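Local atomic coordinates of ECF RNA polymerase sigma factor SigK (PDB entry 4NQW), a protein that probably directs RNA polymerase to specific promoters as an initiation factor, and is likely kept inactive by an anti-sigma factor until regulated proteolysis frees it. Residues Glu70-Gln73 and Glu74-Glu78; Met100-Arg103 and Arg104-Arg108; Arg53-Gly56 and Leu57-Val61. All blocks are in the same frame, centred on the assembly; numbering follows the deposited sequence.

Contact 1 of 3, residues Glu70-Gln73 and Glu74-Glu78; sequences ETTQ and EIYLE. With CD (cadmium ion), chain F.
Tyr76 lies alongside Thr72, one turn back on helix 65-82, and the two side chains point the same way. From CB the Tyr76 ring starts beside its own backbone N, with CG anti to the carbonyl carbon (chi1 -74°), which sets the ring alongside Thr72; the rotation about CB-CG then brings the CD1-CE1 edge toward it. CD1 comes 3.2 Å from Thr72 O, near the ring plane, while Tyr76 N donates to that same oxygen at 3.1 Å. Further out, CE1 of Tyr76 meets Thr72 CG2 at 3.7 Å, and the methyl sits at the ring's edge, in its plane. At the tip, Tyr76 OH is hydrogen-bonded to Thr50 of helix 42-62, and Tyr47 packs edge-to-face against the ring.

One residue earlier, Ile75 slants across Thr71: its CD1 lies 4.0 Å from Thr71 CG2, and its CG1 rests 3.2 Å from Thr71 O. Ile75 N donates to Thr71 O at 2.9 Å. Both threonine hydroxyls look back along the helix, Thr71 OG1 to Tyr67 O and Thr72 OG1 to Ser68 O. At the far end Glu78 holds a cadmium ion through OE1 and OE2, OE2 also meeting Arg104 of helix 93-111. Residues 70-73 form the motif that interacts with the core subunit RpoC; with their hydroxyls paired inside the helix, Thr71 and Thr72 offer methyl groups to the packing against Ile75 and Tyr76.

Contact 2 of 3, residues Met100-Arg103 and Arg104-Arg108; sequences MAHR and RAVDR. With CD (cadmium ion), chain L; CD (cadmium ion), chain C.
Val106 lays its CG2 methyl over one face of the His102 imidazole, a CH-pi contact of 3.7 Å from CG2 to the ring centroid and 28° off the ring normal. The methyl is displaced toward the rim. The His102 ring reaches this place because its CG is anti to the backbone N (chi1 -174°), which carries it beside the carbonyl carbon and toward the following turn. Val106 is tied to the same turn by its backbone, Val106 N giving a nearly straight bond to His102 O at 2.9 Å.

A second group of contacts gathers round Asp107, whose N donates to Arg103 O. Its carboxylate bridges two cadmium ions: OD2 binds that of chain L and OD1 that of chain C, each at 2.4 Å, and water 3 is a further ligand of the chain C ion. Cys111 also belongs to the cadmium site. An acidic side chain of the neighbouring protein chain shares the ion on OD2.

All of this lies on helix 93-111 of the sigma-70 region 2 helical domain, where Ala101 and Ala105 face helix 42-62 with small side chains. Beyond the methyl contact, Tyr166 stacks on the His102 ring. Arg104 bends at chi3 (-76°) and sends its guanidinium toward helix 65-82, forming a salt bridge with Glu74 and a hydrogen bond with Glu78. Water 2 weakly joins Arg104 NE to Met100 O.

Contact 3 of 3, residues Arg53-Gly56 and Leu57-Val61; sequences RVYG and LVMRV
Tyr55 and Met59 form a Met-aromatic pair one turn apart on helix 42-62, part of the all-helical sigma-70 domain 2. The side chains run side by side in the same direction. Met59 CG lies over one ring face, 4.1 Å from the Tyr55 ring centroid and shifted toward the rim, while its sulfur approaches obliquely, with SD 5.2 Å from that centroid. The Met59 chain, bent at chi2 (-53°) and chi3, carries the sulfur onward from the ring.

Apolar packing between the preceding pair is looser: Val54 CG1 and Val58 CG2 stand 4.4 Å apart, and both valines face the other helices of the domain, Val54 against Tyr76 and Leu97, Val58 against Ile75. Leu57 turns to Tyr166 and Tyr167 of helix 156-167.

Hydrogen bonding within the backbone joins the two turns. Val58 N bonds to Val54 O at 3.0 Å with an N-H...O angle of 173°, and Arg60 N to Gly56 O. The charge of Arg60 is met outside by Glu163 in a salt bridge and by the ring of Tyr167 in a cation-pi contact. Met59 CB rests 3.3 Å from Tyr55 O, the oxygen that accepts the Met59 N-H.

How the contacts relate
From the N terminus, contact 3 on helix 42-62 comes first, contact 1 on helix 65-82 follows, and contact 2 on helix 93-111 closes the series. Each lies within one helix and ends before the next begins, so none nests in or crosses another and none closes a loop. Side chains tie them together. Ile75 CD1 of contact 1 touches both Val58 of contact 3 and Ala101 of contact 2, and carboxylates of contact 1 meet contact 2. Leu57 and Val61 of contact 3 pack on contact 2. The three helices thus meet pairwise within domain 2, and helix 156-167 of domain 4 adjoins them at Leu57, Arg60 and His102.

Contact 1 of 3, residues Glu70-Gln73 and Glu74-Glu78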
loop_
_atom_site.group_PDB
_atom_site.type_symbol
_atom_site.label_atom_id
_atom_site.label_comp_id
_atom_site.label_asym_id
_atom_site.label_seq_id
_atom_site.Cartn_x
_atom_site.Cartn_y
_atom_site.Cartn_z
ATOM N N GLU A 70 -2.872 -6.982 -16.078
ATOM C CA GLU A 70 -3.666 -8.064 -15.487
ATOM C C GLU A 70 -3.828 -7.914 -13.973
ATOM O O GLU A 70 -4.907 -8.152 -13.435
ATOM C CB GLU A 70 -3.052 -9.425 -15.815
ATOM C CG GLU A 70 -3.118 -9.771 -17.293
ATOM C CD GLU A 70 -2.612 -11.166 -17.604
ATOM O OE1 GLU A 70 -2.132 -11.859 -16.682
ATOM O OE2 GLU A 70 -2.699 -11.569 -18.780
ATOM N N THR A 71 -2.753 -7.521 -13.295
ATOM C CA THR A 71 -2.791 -7.290 -11.852
ATOM C C THR A 71 -3.733 -6.136 -11.506
ATOM O O THR A 71 -4.499 -6.227 -10.548
ATOM C CB THR A 71 -1.385 -6.995 -11.299
ATOM O OG1 THR A 71 -0.493 -8.051 -11.673
ATOM C CG2 THR A 71 -1.404 -6.860 -9.780
ATOM N N THR A 72 -3.679 -5.061 -12.289
ATOM C CA THR A 72 -4.564 -3.909 -12.089
ATOM C C THR A 72 -6.040 -4.301 -12.220
ATOM O O THR A 72 -6.876 -3.821 -11.456
ATOM C CB THR A 72 -4.221 -2.756 -13.058
ATOM O OG1 THR A 72 -2.878 -2.316 -12.819
ATOM C CG2 THR A 72 -5.164 -1.573 -12.866
ATOM N N GLN A 73 -6.350 -5.177 -13.176
ATOM C CA GLN A 73 -7.706 -5.718 -13.329
ATOM C C GLN A 73 -8.143 -6.486 -12.091
ATOM O O GLN A 73 -9.255 -6.296 -11.598
ATOM C CB GLN A 73 -7.791 -6.664 -14.526
ATOM C CG GLN A 73 -7.798 -5.986 -15.877
ATOM C CD GLN A 73 -7.965 -6.987 -17.005
ATOM O OE1 GLN A 73 -7.194 -7.940 -17.120
ATOM N NE2 GLN A 73 -8.976 -6.782 -17.835
ATOM N N GLU A 74 -7.271 -7.371 -11.614
ATOM C CA GLU A 74 -7.544 -8.152 -10.410
ATOM C C GLU A 74 -7.836 -7.232 -9.229
ATOM O O GLU A 74 -8.730 -7.507 -8.432
ATOM C CB GLU A 74 -6.364 -9.069 -10.075
ATOM C CG GLU A 74 -6.192 -10.247 -11.023
ATOM C CD GLU A 74 -4.947 -11.073 -10.733
ATOM O OE1 GLU A 74 -4.245 -10.797 -9.735
ATOM O OE2 GLU A 74 -4.667 -12.008 -11.512
ATOM N N ILE A 75 -7.083 -6.136 -9.135
ATOM C CA ILE A 75 -7.228 -5.176 -8.040
ATOM C C ILE A 75 -8.613 -4.536 -8.051
ATOM O O ILE A 75 -9.295 -4.524 -7.031
ATOM C CB ILE A 75 -6.132 -4.086 -8.086
ATOM C CG1 ILE A 75 -4.767 -4.709 -7.778
ATOM C CG2 ILE A 75 -6.416 -2.986 -7.073
ATOM C CD1 ILE A 75 -3.572 -3.889 -8.221
ATOM N N TYR A 76 -9.034 -4.024 -9.204
ATOM C CA TYR A 76 -10.349 -3.382 -9.316
ATOM C C TYR A 76 -11.514 -4.376 -9.291
ATOM O O TYR A 76 -12.636 -3.997 -8.947
ATOM C CB TYR A 76 -10.414 -2.474 -10.547
ATOM C CG TYR A 76 -9.638 -1.196 -10.342
ATOM C CD1 TYR A 76 -8.383 -1.014 -10.917
ATOM C CD2 TYR A 76 -10.144 -0.180 -9.541
ATOM C CE1 TYR A 76 -7.664 0.152 -10.712
ATOM C CE2 TYR A 76 -9.433 0.987 -9.329
ATOM C CZ TYR A 76 -8.195 1.149 -9.916
ATOM O OH TYR A 76 -7.492 2.312 -9.709
ATOM N N LEU A 77 -11.254 -5.637 -9.633
ATOM C CA LEU A 77 -12.251 -6.694 -9.423
ATOM C C LEU A 77 -12.446 -6.910 -7.920
ATOM O O LEU A 77 -13.576 -7.046 -7.461
ATOM C CB LEU A 77 -11.843 -8.001 -10.122
ATOM C CG LEU A 77 -12.871 -9.140 -10.282
ATOM C CD1 LEU A 77 -13.182 -9.847 -8.966
ATOM C CD2 LEU A 77 -14.159 -8.666 -10.942
ATOM N N GLU A 78 -11.352 -6.925 -7.156
ATOM C CA GLU A 78 -11.452 -7.034 -5.693
ATOM C C GLU A 78 -12.121 -5.804 -5.079
ATOM O O GLU A 78 -12.883 -5.934 -4.123
ATOM C CB GLU A 78 -10.086 -7.270 -5.032
ATOM C CG GLU A 78 -10.191 -7.451 -3.516
ATOM C CD GLU A 78 -8.887 -7.825 -2.835
ATOM O OE1 GLU A 78 -8.875 -7.889 -1.588
ATOM O OE2 GLU A 78 -7.874 -8.058 -3.526
HETATM CD CD CD F . -6.607 -9.068 -1.303
HETATM O O HOH W 1 -7.382 -11.562 -0.447
#

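Contact 2 of 3, residues Met100-Arg103 and Arg104-Arg108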
loop_
_atom_site.group_PDB
_atom_site.type_symbol
_atom_site.label_atom_id
_atom_site.label_comp_id
_atom_site.label_asym_id
_atom_site.label_seq_id
_atom_site.Cartn_x
_atom_site.Cartn_y
_atom_site.Cartn_z
ATOM N N MET A 100 -4.206 -2.683 -0.909
ATOM C CA MET A 100 -4.554 -3.963 -1.532
ATOM C C MET A 100 -3.847 -4.145 -2.877
ATOM O O MET A 100 -3.544 -5.270 -3.272
ATOM C CB MET A 100 -6.075 -4.120 -1.676
ATOM C CG MET A 100 -6.750 -3.182 -2.665
ATOM S SD MET A 100 -8.418 -3.710 -3.111
ATOM C CE MET A 100 -9.216 -3.754 -1.507
ATOM N N ALA A 101 -3.584 -3.034 -3.566
ATOM C CA ALA A 101 -2.850 -3.048 -4.835
ATOM C C ALA A 101 -1.391 -3.429 -4.616
ATOM O O ALA A 101 -0.827 -4.234 -5.362
ATOM C CB ALA A 101 -2.938 -1.689 -5.512
ATOM N N HIS A 102 -0.789 -2.842 -3.588
ATOM C CA HIS A 102 0.589 -3.139 -3.227
ATOM C C HIS A 102 0.747 -4.581 -2.765
ATOM O O HIS A 102 1.702 -5.263 -3.140
ATOM C CB HIS A 102 1.056 -2.214 -2.112
ATOM C CG HIS A 102 2.504 -2.365 -1.790
ATOM N ND1 HIS A 102 3.490 -1.767 -2.538
ATOM C CD2 HIS A 102 3.137 -3.069 -0.822
ATOM C CE1 HIS A 102 4.669 -2.087 -2.039
ATOM N NE2 HIS A 102 4.484 -2.875 -0.996
ATOM N N ARG A 103 -0.186 -5.030 -1.933
ATOM C CA ARG A 103 -0.177 -6.399 -1.433
ATOM C C ARG A 103 -0.213 -7.394 -2.591
ATOM O O ARG A 103 0.486 -8.408 -2.560
ATOM C CB ARG A 103 -1.370 -6.629 -0.502
ATOM C CG ARG A 103 -1.478 -8.041 0.056
ATOM C CD ARG A 103 -2.822 -8.263 0.726
ATOM N NE ARG A 103 -3.046 -9.675 1.044
ATOM C CZ ARG A 103 -2.942 -10.217 2.256
ATOM N NH1 ARG A 103 -2.625 -9.478 3.314
ATOM N NH2 ARG A 103 -3.168 -11.515 2.417
ATOM N N ARG A 104 -1.017 -7.091 -3.609
ATOM C CA ARG A 104 -1.178 -7.974 -4.762
ATOM C C ARG A 104 0.064 -7.980 -5.653
ATOM O O ARG A 104 0.497 -9.037 -6.106
ATOM C CB ARG A 104 -2.413 -7.569 -5.575
ATOM C CG ARG A 104 -2.879 -8.623 -6.567
ATOM C CD ARG A 104 -4.246 -8.278 -7.132
ATOM N NE ARG A 104 -5.329 -8.546 -6.182
ATOM C CZ ARG A 104 -6.045 -9.670 -6.127
ATOM N NH1 ARG A 104 -5.815 -10.677 -6.963
ATOM N NH2 ARG A 104 -7.006 -9.793 -5.220
ATOM N N ALA A 105 0.632 -6.800 -5.896
ATOM C CA ALA A 105 1.842 -6.673 -6.711
ATOM C C ALA A 105 3.052 -7.340 -6.052
ATOM O O ALA A 105 3.796 -8.074 -6.706
ATOM C CB ALA A 105 2.140 -5.210 -6.987
ATOM N N VAL A 106 3.246 -7.073 -4.761
ATOM C CA VAL A 106 4.352 -7.659 -4.001
ATOM C C VAL A 106 4.230 -9.182 -3.966
ATOM O O VAL A 106 5.214 -9.896 -4.158
ATOM C CB VAL A 106 4.413 -7.080 -2.565
ATOM C CG1 VAL A 106 5.181 -7.997 -1.619
ATOM C CG2 VAL A 106 5.036 -5.690 -2.589
ATOM N N ASP A 107 3.017 -9.668 -3.720
ATOM C CA ASP A 107 2.733 -11.099 -3.778
ATOM C C ASP A 107 3.162 -11.703 -5.121
ATOM O O ASP A 107 3.761 -12.779 -5.163
ATOM C CB ASP A 107 1.242 -11.347 -3.539
ATOM C CG ASP A 107 0.822 -12.756 -3.890
ATOM O OD1 ASP A 107 0.524 -13.013 -5.078
ATOM O OD2 ASP A 107 0.780 -13.604 -2.975
ATOM N N ARG A 108 2.847 -11.000 -6.206
ATOM C CA ARG A 108 3.212 -11.423 -7.563
ATOM C C ARG A 108 4.718 -11.661 -7.694
ATOM O O ARG A 108 5.148 -12.626 -8.323
ATOM C CB ARG A 108 2.781 -10.363 -8.583
ATOM C CG ARG A 108 2.183 -10.914 -9.866
ATOM C CD ARG A 108 0.779 -11.453 -9.638
ATOM N NE ARG A 108 -0.089 -11.261 -10.799
ATOM C CZ ARG A 108 -0.008 -11.945 -11.939
ATOM N NH1 ARG A 108 0.916 -12.886 -12.112
ATOM N NH2 ARG A 108 -0.860 -11.676 -12.924
HETATM CD CD CD L . 1.491 -13.793 -0.678
HETATM CD CD CD C . 0.385 -15.411 -5.518
HETATM O O HOH W 2 -6.254 -5.801 -4.320
HETATM O O HOH W 3 1.057 -14.720 -8.065
#

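Contact 3 of 3, residues Arg53-Gly56 and Leu57-Val61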
loop_
_atom_site.group_PDB
_atom_site.type_symbol
_atom_site.label_atom_id
_atom_site.label_comp_id
_atom_site.label_asym_id
_atom_site.label_seq_id
_atom_site.Cartn_x
_atom_site.Cartn_y
_atom_site.Cartn_z
ATOM N N ARG A 53 -2.487 6.088 -10.313
ATOM C CA ARG A 53 -1.738 5.786 -9.095
ATOM C C ARG A 53 -1.642 4.279 -8.838
ATOM O O ARG A 53 -0.597 3.794 -8.400
ATOM C CB ARG A 53 -2.345 6.512 -7.891
ATOM C CG ARG A 53 -2.023 8.001 -7.865
ATOM C CD ARG A 53 -2.441 8.681 -6.568
ATOM N NE ARG A 53 -3.609 9.547 -6.730
ATOM C CZ ARG A 53 -4.878 9.139 -6.717
ATOM N NH1 ARG A 53 -5.183 7.856 -6.558
ATOM N NH2 ARG A 53 -5.856 10.024 -6.873
ATOM N N VAL A 54 -2.712 3.535 -9.116
ATOM C CA VAL A 54 -2.675 2.077 -8.957
ATOM C C VAL A 54 -1.779 1.442 -10.021
ATOM O O VAL A 54 -0.873 0.670 -9.700
ATOM C CB VAL A 54 -4.077 1.441 -9.029
ATOM C CG1 VAL A 54 -3.971 -0.080 -9.028
ATOM C CG2 VAL A 54 -4.929 1.910 -7.860
ATOM N N TYR A 55 -2.038 1.772 -11.283
ATOM C CA TYR A 55 -1.270 1.214 -12.401
ATOM C C TYR A 55 0.215 1.557 -12.293
ATOM O O TYR A 55 1.071 0.710 -12.550
ATOM C CB TYR A 55 -1.821 1.720 -13.733
ATOM C CG TYR A 55 -1.127 1.138 -14.939
ATOM C CD1 TYR A 55 -1.307 -0.197 -15.290
ATOM C CD2 TYR A 55 -0.299 1.922 -15.739
ATOM C CE1 TYR A 55 -0.677 -0.735 -16.400
ATOM C CE2 TYR A 55 0.334 1.393 -16.848
ATOM C CZ TYR A 55 0.141 0.066 -17.174
ATOM O OH TYR A 55 0.766 -0.463 -18.273
ATOM N N GLY A 56 0.505 2.798 -11.909
ATOM C CA GLY A 56 1.879 3.254 -11.720
ATOM C C GLY A 56 2.618 2.520 -10.616
ATOM O O GLY A 56 3.810 2.232 -10.745
ATOM N N LEU A 57 1.918 2.218 -9.526
ATOM C CA LEU A 57 2.516 1.465 -8.428
ATOM C C LEU A 57 2.819 0.040 -8.872
ATOM O O LEU A 57 3.922 -0.460 -8.660
ATOM C CB LEU A 57 1.599 1.445 -7.198
ATOM C CG LEU A 57 2.095 0.581 -6.030
ATOM C CD1 LEU A 57 3.493 0.990 -5.585
ATOM C CD2 LEU A 57 1.127 0.658 -4.863
ATOM N N VAL A 58 1.833 -0.604 -9.491
ATOM C CA VAL A 58 1.992 -1.969 -9.985
ATOM C C VAL A 58 3.139 -2.044 -11.000
ATOM O O VAL A 58 4.013 -2.906 -10.884
ATOM C CB VAL A 58 0.680 -2.504 -10.592
ATOM C CG1 VAL A 58 0.904 -3.839 -11.285
ATOM C CG2 VAL A 58 -0.378 -2.657 -9.507
ATOM N N MET A 59 3.135 -1.137 -11.978
ATOM C CA MET A 59 4.244 -1.027 -12.937
ATOM C C MET A 59 5.592 -0.941 -12.227
ATOM O O MET A 59 6.536 -1.637 -12.592
ATOM C CB MET A 59 4.081 0.200 -13.853
ATOM C CG MET A 59 3.492 -0.094 -15.227
ATOM S SD MET A 59 4.341 -1.400 -16.146
ATOM C CE MET A 59 6.051 -0.872 -16.064
ATOM N N ARG A 60 5.669 -0.084 -11.216
ATOM C CA ARG A 60 6.896 0.107 -10.453
ATOM C C ARG A 60 7.395 -1.194 -9.823
ATOM O O ARG A 60 8.591 -1.484 -9.865
ATOM C CB ARG A 60 6.682 1.174 -9.369
ATOM C CG ARG A 60 7.892 1.453 -8.492
ATOM C CD ARG A 60 9.072 1.985 -9.292
ATOM N NE ARG A 60 10.312 1.296 -8.926
ATOM C CZ ARG A 60 11.230 1.751 -8.072
ATOM N NH1 ARG A 60 11.090 2.930 -7.465
ATOM N NH2 ARG A 60 12.310 1.017 -7.827
ATOM N N VAL A 61 6.478 -1.971 -9.249
ATOM C CA VAL A 61 6.829 -3.206 -8.541
ATOM C C VAL A 61 7.139 -4.348 -9.511
ATOM O O VAL A 61 8.163 -5.017 -9.375
ATOM C CB VAL A 61 5.708 -3.640 -7.568
ATOM C CG1 VAL A 61 6.040 -4.974 -6.911
ATOM C CG2 VAL A 61 5.488 -2.577 -6.502
#